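Uncharacterized protein (Actinomyces odontolyticus, PDB 4MJG) is of unknown function but belongs to the DUF4853 family and is probably a lipoprotein in its natural full-length form. Local coordinates at residues 63-77 with 123-137. Residues are numbered along the deposited sequence; the frame is centred on the assembly and turned at random.
Sequences YRVVGYTTVAPSMSF and FSEDSIAVRSRSACL. With SO4 (sulfate ion), chain C; SO4 (sulfate ion), chain D.
Phe-123 offers one ring face to Phe-77: CB of Phe-77 sits over its centre, and the rings meet in an offset edge-to-face pair with centroids 5.8 Å apart. The backbone O of Met-75, a selenomethionine, lies at the edge of the Phe-123 ring. At the start of the turn that follows, Ser-124 O accepts a hydrogen bond from Ser-74 OG at 2.9 Å, in the carbonyl plane. Ile-128 and Ala-72 exchange two backbone hydrogen bonds, while Ile-128 CD1 touches Met-75 CG at 3.8 Å, on the face where helix 34-40 packs. Val-130 and Thr-70 form the next hydrogen-bonded antiparallel pair, and a water bridges Thr-70 OG1 and Val-130 O. Past it the register shifts by one, so that Ser-132 O accepts from Gly-67 N.

Arg-133 reaches out with its chain extended from CG to NE and stacks its guanidinium on that of Arg-64, centres 3.8 Å apart and planes at 17°. Sulfate ions, probably from the crystallisation liquor, plausibly offset this like-charge stacking: Arg-133 NE holds one, and both terminal nitrogens of Arg-64 hold the other. Ser-134 replaces a backbone acceptor with its hydroxyl, OG taking Val-65 N at 2.9 Å (175° at the hydrogen) and itself donating to Ala-135 O. Its own carbonyl receives Arg-64 NH1 on a lone pair; a bend at chi3 (-53°) turns the guanidinium there. A leucine in place of Arg-64 would probably leave Ser-134 O without this donor and Arg-133 without its stacking partner. Cys-136 N binds the Arg-64 sulfate through O1 at 2.7 Å, and its SG is tied to Cys-55 by a disulfide. Leu-137 closes the run, paired with Tyr-63 through two backbone hydrogen bonds. Together the segments form adjacent central strands of an antiparallel sheet, interrupted by register shifts, with the Cys-136 end of one tied by the disulfide to strand 44-55 on the far side of strand 62-73.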
loop_
_atom_site.group_PDB
_atom_site.type_symbol
_atom_site.label_atom_id
_atom_site.label_comp_id
_atom_site.label_asym_id
_atom_site.label_seq_id
_atom_site.Cartn_x
_atom_site.Cartn_y
_atom_site.Cartn_z
ATOM N N TYR A 63 13.030 3.609 -10.570
ATOM C CA TYR A 63 12.703 3.676 -9.160
ATOM C C TYR A 63 11.331 3.080 -8.883
ATOM O O TYR A 63 10.417 3.161 -9.710
ATOM C CB TYR A 63 12.731 5.120 -8.676
ATOM C CG TYR A 63 14.113 5.704 -8.552
ATOM C CD1 TYR A 63 14.975 5.286 -7.546
ATOM C CD2 TYR A 63 14.552 6.691 -9.422
ATOM C CE1 TYR A 63 16.243 5.830 -7.416
ATOM C CE2 TYR A 63 15.816 7.243 -9.299
ATOM C CZ TYR A 63 16.657 6.807 -8.293
ATOM O OH TYR A 63 17.913 7.349 -8.156
ATOM N N ARG A 64 11.210 2.502 -7.695
ATOM C CA ARG A 64 10.007 1.838 -7.242
ATOM C C ARG A 64 9.575 2.515 -5.951
ATOM O O ARG A 64 10.419 2.950 -5.175
ATOM C CB ARG A 64 10.339 0.377 -6.960
ATOM C CG ARG A 64 9.148 -0.495 -6.648
ATOM C CD ARG A 64 9.588 -1.866 -6.157
ATOM N NE ARG A 64 10.530 -2.521 -7.064
ATOM C CZ ARG A 64 10.212 -3.059 -8.241
ATOM N NH1 ARG A 64 8.963 -3.018 -8.705
ATOM N NH2 ARG A 64 11.159 -3.629 -8.974
ATOM N N VAL A 65 8.275 2.591 -5.706
ATOM C CA VAL A 65 7.787 3.188 -4.462
ATOM C C VAL A 65 6.959 2.198 -3.636
ATOM O O VAL A 65 5.904 1.712 -4.068
ATOM C CB VAL A 65 7.032 4.522 -4.702
ATOM C CG1 VAL A 65 5.834 4.349 -5.624
ATOM C CG2 VAL A 65 6.603 5.140 -3.381
ATOM N N VAL A 66 7.481 1.889 -2.449
ATOM C CA VAL A 66 6.753 1.149 -1.432
ATOM C C VAL A 66 5.990 2.183 -0.616
ATOM O O VAL A 66 6.587 3.128 -0.099
ATOM C CB VAL A 66 7.711 0.370 -0.504
ATOM C CG1 VAL A 66 6.949 -0.275 0.644
ATOM C CG2 VAL A 66 8.497 -0.674 -1.291
ATOM N N GLY A 67 4.680 2.012 -0.497
ATOM C CA GLY A 67 3.841 2.994 0.196
ATOM C C GLY A 67 3.790 2.787 1.696
ATOM O O GLY A 67 4.559 2.002 2.258
ATOM N N TYR A 68 2.878 3.504 2.348
ATOM C CA TYR A 68 2.634 3.314 3.774
ATOM C C TYR A 68 2.176 1.898 4.011
ATOM O O TYR A 68 1.538 1.289 3.150
ATOM C CB TYR A 68 1.558 4.271 4.282
ATOM C CG TYR A 68 2.054 5.670 4.545
ATOM C CD1 TYR A 68 2.556 6.034 5.792
ATOM C CD2 TYR A 68 2.005 6.634 3.554
ATOM C CE1 TYR A 68 3.006 7.316 6.041
ATOM C CE2 TYR A 68 2.452 7.913 3.791
ATOM C CZ TYR A 68 2.953 8.247 5.038
ATOM O OH TYR A 68 3.398 9.519 5.264
ATOM N N THR A 69 2.527 1.364 5.173
ATOM C CA THR A 69 1.995 0.090 5.611
ATOM C C THR A 69 1.058 0.394 6.766
ATOM O O THR A 69 1.483 0.972 7.758
ATOM C CB THR A 69 3.115 -0.851 6.072
ATOM O OG1 THR A 69 4.039 -1.067 4.989
ATOM C CG2 THR A 69 2.538 -2.179 6.528
ATOM N N THR A 70 -0.222 0.060 6.610
ATOM C CA THR A 70 -1.207 0.298 7.663
ATOM C C THR A 70 -1.839 -1.001 8.115
ATOM O O THR A 70 -1.933 -1.956 7.346
ATOM C CB THR A 70 -2.317 1.272 7.224
ATOM O OG1 THR A 70 -3.052 0.727 6.123
ATOM C CG2 THR A 70 -1.719 2.598 6.824
ATOM N N VAL A 71 -2.279 -1.018 9.370
ATOM C CA VAL A 71 -2.780 -2.228 10.006
ATOM C C VAL A 71 -4.160 -1.992 10.606
ATOM O O VAL A 71 -4.347 -1.074 11.402
ATOM C CB VAL A 71 -1.811 -2.705 11.105
ATOM C CG1 VAL A 71 -2.380 -3.902 11.853
ATOM C CG2 VAL A 71 -0.474 -3.075 10.484
ATOM N N ALA A 72 -5.115 -2.832 10.215
ATOM C CA ALA A 72 -6.460 -2.804 10.766
ATOM C C ALA A 72 -6.657 -4.040 11.627
ATOM O O ALA A 72 -5.895 -4.992 11.511
ATOM C CB ALA A 72 -7.483 -2.789 9.643
ATOM N N PRO A 73 -7.682 -4.038 12.492
ATOM C CA PRO A 73 -7.962 -5.264 13.249
ATOM C C PRO A 73 -8.411 -6.410 12.339
ATOM O O PRO A 73 -8.803 -6.171 11.190
ATOM C CB PRO A 73 -9.080 -4.840 14.209
ATOM C CG PRO A 73 -8.963 -3.350 14.300
ATOM C CD PRO A 73 -8.516 -2.909 12.940
ATOM N N SER A 74 -8.354 -7.638 12.851
ATOM C CA SER A 74 -8.527 -8.824 12.009
ATOM C C SER A 74 -9.977 -9.073 11.607
ATOM O O SER A 74 -10.911 -8.592 12.252
ATOM C CB SER A 74 -7.969 -10.073 12.702
ATOM O OG SER A 74 -7.853 -11.150 11.783
HETATM N N MSE A 75 -10.138 -9.820 10.518
HETATM C CA MSE A 75 -11.438 -10.319 10.076
HETATM C C MSE A 75 -11.168 -11.638 9.404
HETATM O O MSE A 75 -10.042 -11.900 8.982
HETATM C CB MSE A 75 -12.140 -9.297 9.168
HETATM C CG MSE A 75 -11.859 -9.454 7.675
HETATM SE SE MSE A 75 -12.128 -7.734 6.749
HETATM C CE MSE A 75 -14.051 -7.885 6.384
ATOM N N SER A 76 -12.184 -12.487 9.300
ATOM C CA SER A 76 -12.004 -13.795 8.670
ATOM C C SER A 76 -11.543 -13.605 7.224
ATOM O O SER A 76 -11.984 -12.675 6.546
ATOM C CB SER A 76 -13.297 -14.616 8.716
ATOM O OG SER A 76 -14.248 -14.144 7.777
ATOM N N PHE A 77 -10.651 -14.477 6.763
ATOM C CA PHE A 77 -10.101 -14.361 5.415
ATOM C C PHE A 77 -11.197 -14.353 4.350
ATOM O O PHE A 77 -11.142 -13.580 3.399
ATOM C CB PHE A 77 -9.106 -15.487 5.127
ATOM C CG PHE A 77 -8.399 -15.331 3.818
ATOM C CD1 PHE A 77 -7.335 -14.450 3.699
ATOM C CD2 PHE A 77 -8.813 -16.037 2.696
ATOM C CE1 PHE A 77 -6.686 -14.281 2.490
ATOM C CE2 PHE A 77 -8.169 -15.876 1.483
ATOM C CZ PHE A 77 -7.105 -14.994 1.380
ATOM N N PHE A 123 -3.580 -10.967 5.409
ATOM C CA PHE A 123 -4.352 -11.504 6.520
ATOM C C PHE A 123 -3.448 -12.199 7.528
ATOM O O PHE A 123 -2.476 -12.858 7.157
ATOM C CB PHE A 123 -5.412 -12.497 6.030
ATOM C CG PHE A 123 -5.958 -13.380 7.117
ATOM C CD1 PHE A 123 -6.997 -12.945 7.930
ATOM C CD2 PHE A 123 -5.414 -14.638 7.345
ATOM C CE1 PHE A 123 -7.492 -13.753 8.937
ATOM C CE2 PHE A 123 -5.906 -15.451 8.353
ATOM C CZ PHE A 123 -6.946 -15.007 9.149
ATOM N N SER A 124 -3.777 -12.028 8.804
ATOM C CA SER A 124 -3.253 -12.869 9.875
ATOM C C SER A 124 -4.284 -12.857 10.999
ATOM O O SER A 124 -5.235 -12.076 10.966
ATOM C CB SER A 124 -1.885 -12.378 10.364
ATOM O OG SER A 124 -2.015 -11.370 11.343
ATOM N N GLU A 125 -4.098 -13.718 11.991
ATOM C CA GLU A 125 -5.061 -13.822 13.085
ATOM C C GLU A 125 -5.096 -12.540 13.928
ATOM O O GLU A 125 -6.156 -12.144 14.420
ATOM C CB GLU A 125 -4.752 -15.053 13.944
ATOM C CG GLU A 125 -5.156 -16.374 13.295
ATOM C CD GLU A 125 -6.662 -16.544 13.207
ATOM O OE1 GLU A 125 -7.351 -16.388 14.239
ATOM O OE2 GLU A 125 -7.162 -16.838 12.107
ATOM N N ASP A 126 -3.943 -11.887 14.069
ATOM C CA ASP A 126 -3.835 -10.643 14.836
ATOM C C ASP A 126 -4.444 -9.436 14.122
ATOM O O ASP A 126 -5.125 -8.622 14.747
ATOM C CB ASP A 126 -2.368 -10.335 15.167
ATOM C CG ASP A 126 -1.786 -11.284 16.201
ATOM O OD1 ASP A 126 -2.229 -12.451 16.265
ATOM O OD2 ASP A 126 -0.880 -10.859 16.949
ATOM N N SER A 127 -4.191 -9.317 12.822
ATOM C CA SER A 127 -4.522 -8.092 12.097
ATOM C C SER A 127 -4.489 -8.259 10.579
ATOM O O SER A 127 -4.210 -9.348 10.070
ATOM C CB SER A 127 -3.521 -7.013 12.488
ATOM O OG SER A 127 -2.242 -7.308 11.951
ATOM N N ILE A 128 -4.784 -7.167 9.871
ATOM C CA ILE A 128 -4.705 -7.117 8.408
ATOM C C ILE A 128 -3.814 -5.966 7.964
ATOM O O ILE A 128 -4.149 -4.800 8.165
ATOM C CB ILE A 128 -6.090 -6.936 7.764
ATOM C CG1 ILE A 128 -6.965 -8.158 8.048
ATOM C CG2 ILE A 128 -5.960 -6.730 6.256
ATOM C CD1 ILE A 128 -8.442 -7.868 7.921
ATOM N N ALA A 129 -2.685 -6.302 7.352
ATOM C CA ALA A 129 -1.727 -5.306 6.905
ATOM C C ALA A 129 -1.975 -4.951 5.440
ATOM O O ALA A 129 -2.123 -5.830 4.598
ATOM C CB ALA A 129 -0.311 -5.827 7.096
ATOM N N VAL A 130 -2.011 -3.657 5.141
ATOM C CA VAL A 130 -2.193 -3.172 3.771
ATOM C C VAL A 130 -0.913 -2.478 3.329
ATOM O O VAL A 130 -0.514 -1.469 3.916
ATOM C CB VAL A 130 -3.378 -2.200 3.663
ATOM C CG1 VAL A 130 -3.634 -1.835 2.211
ATOM C CG2 VAL A 130 -4.623 -2.821 4.271
ATOM N N ARG A 131 -0.266 -3.044 2.313
ATOM C CA ARG A 131 1.035 -2.581 1.845
ATOM C C ARG A 131 0.971 -2.374 0.323
ATOM O O ARG A 131 0.273 -3.092 -0.392
ATOM C CB ARG A 131 2.122 -3.593 2.243
ATOM C CG ARG A 131 3.498 -3.351 1.630
ATOM C CD ARG A 131 4.579 -4.141 2.359
ATOM N NE ARG A 131 5.881 -4.059 1.694
ATOM C CZ ARG A 131 6.220 -4.721 0.585
ATOM N NH1 ARG A 131 5.352 -5.526 -0.028
ATOM N NH2 ARG A 131 7.441 -4.572 0.073
ATOM N N SER A 132 1.660 -1.360 -0.172
ATOM C CA SER A 132 1.713 -1.107 -1.613
ATOM C C SER A 132 3.146 -1.161 -2.096
ATOM O O SER A 132 4.069 -0.868 -1.346
ATOM C CB SER A 132 1.071 0.240 -1.956
ATOM O OG SER A 132 1.964 1.311 -1.735
ATOM N N ARG A 133 3.323 -1.558 -3.351
ATOM C CA ARG A 133 4.639 -1.643 -3.959
ATOM C C ARG A 133 4.473 -1.447 -5.464
ATOM O O ARG A 133 4.085 -2.363 -6.181
ATOM C CB ARG A 133 5.286 -2.988 -3.638
ATOM C CG ARG A 133 6.653 -3.196 -4.273
ATOM C CD ARG A 133 7.359 -4.419 -3.703
ATOM N NE ARG A 133 8.698 -4.606 -4.267
ATOM C CZ ARG A 133 8.973 -5.272 -5.387
ATOM N NH1 ARG A 133 8.007 -5.831 -6.108
ATOM N NH2 ARG A 133 10.230 -5.375 -5.802
ATOM N N SER A 134 4.753 -0.239 -5.933
ATOM C CA SER A 134 4.569 0.103 -7.343
ATOM C C SER A 134 5.421 -0.766 -8.256
ATOM O O SER A 134 6.348 -1.441 -7.808
ATOM C CB SER A 134 4.942 1.567 -7.599
ATOM O OG SER A 134 6.350 1.711 -7.706
ATOM N N ALA A 135 5.097 -0.723 -9.546
ATOM C CA ALA A 135 5.965 -1.269 -10.579
ATOM C C ALA A 135 7.184 -0.375 -10.681
ATOM O O ALA A 135 7.205 0.713 -10.100
ATOM C CB ALA A 135 5.233 -1.310 -11.910
ATOM N N CYS A 136 8.198 -0.827 -11.409
ATOM C CA CYS A 136 9.397 -0.020 -11.629
ATOM C C CYS A 136 9.048 1.143 -12.555
ATOM O O CYS A 136 8.406 0.946 -13.582
ATOM C CB CYS A 136 10.519 -0.864 -12.232
ATOM S SG CYS A 136 12.167 -0.126 -12.102
ATOM N N LEU A 137 9.460 2.352 -12.181
ATOM C CA LEU A 137 9.079 3.558 -12.912
ATOM C C LEU A 137 10.297 4.303 -13.453
ATOM O O LEU A 137 11.327 4.373 -12.787
ATOM C CB LEU A 137 8.272 4.485 -12.001
ATOM C CG LEU A 137 6.999 3.856 -11.430
ATOM C CD1 LEU A 137 6.431 4.694 -10.296
ATOM C CD2 LEU A 137 5.963 3.655 -12.523
HETATM S S SO4 C . 8.476 -4.446 -12.100
HETATM O O1 SO4 C . 7.926 -3.220 -12.726
HETATM O O2 SO4 C . 7.673 -4.843 -10.921
HETATM O O3 SO4 C . 8.435 -5.547 -13.089
HETATM O O4 SO4 C . 9.878 -4.195 -11.699
HETATM S S SO4 D . 10.915 -5.853 -1.566
HETATM O O1 SO4 D . 9.746 -6.761 -1.647
HETATM O O2 SO4 D . 11.947 -6.265 -2.549
HETATM O O3 SO4 D . 10.469 -4.468 -1.849
HETATM O O4 SO4 D . 11.484 -5.914 -0.200
HETATM O O HOH W 1 3.118 1.984 -4.134
HETATM O O HOH W 2 -1.516 1.235 3.592
#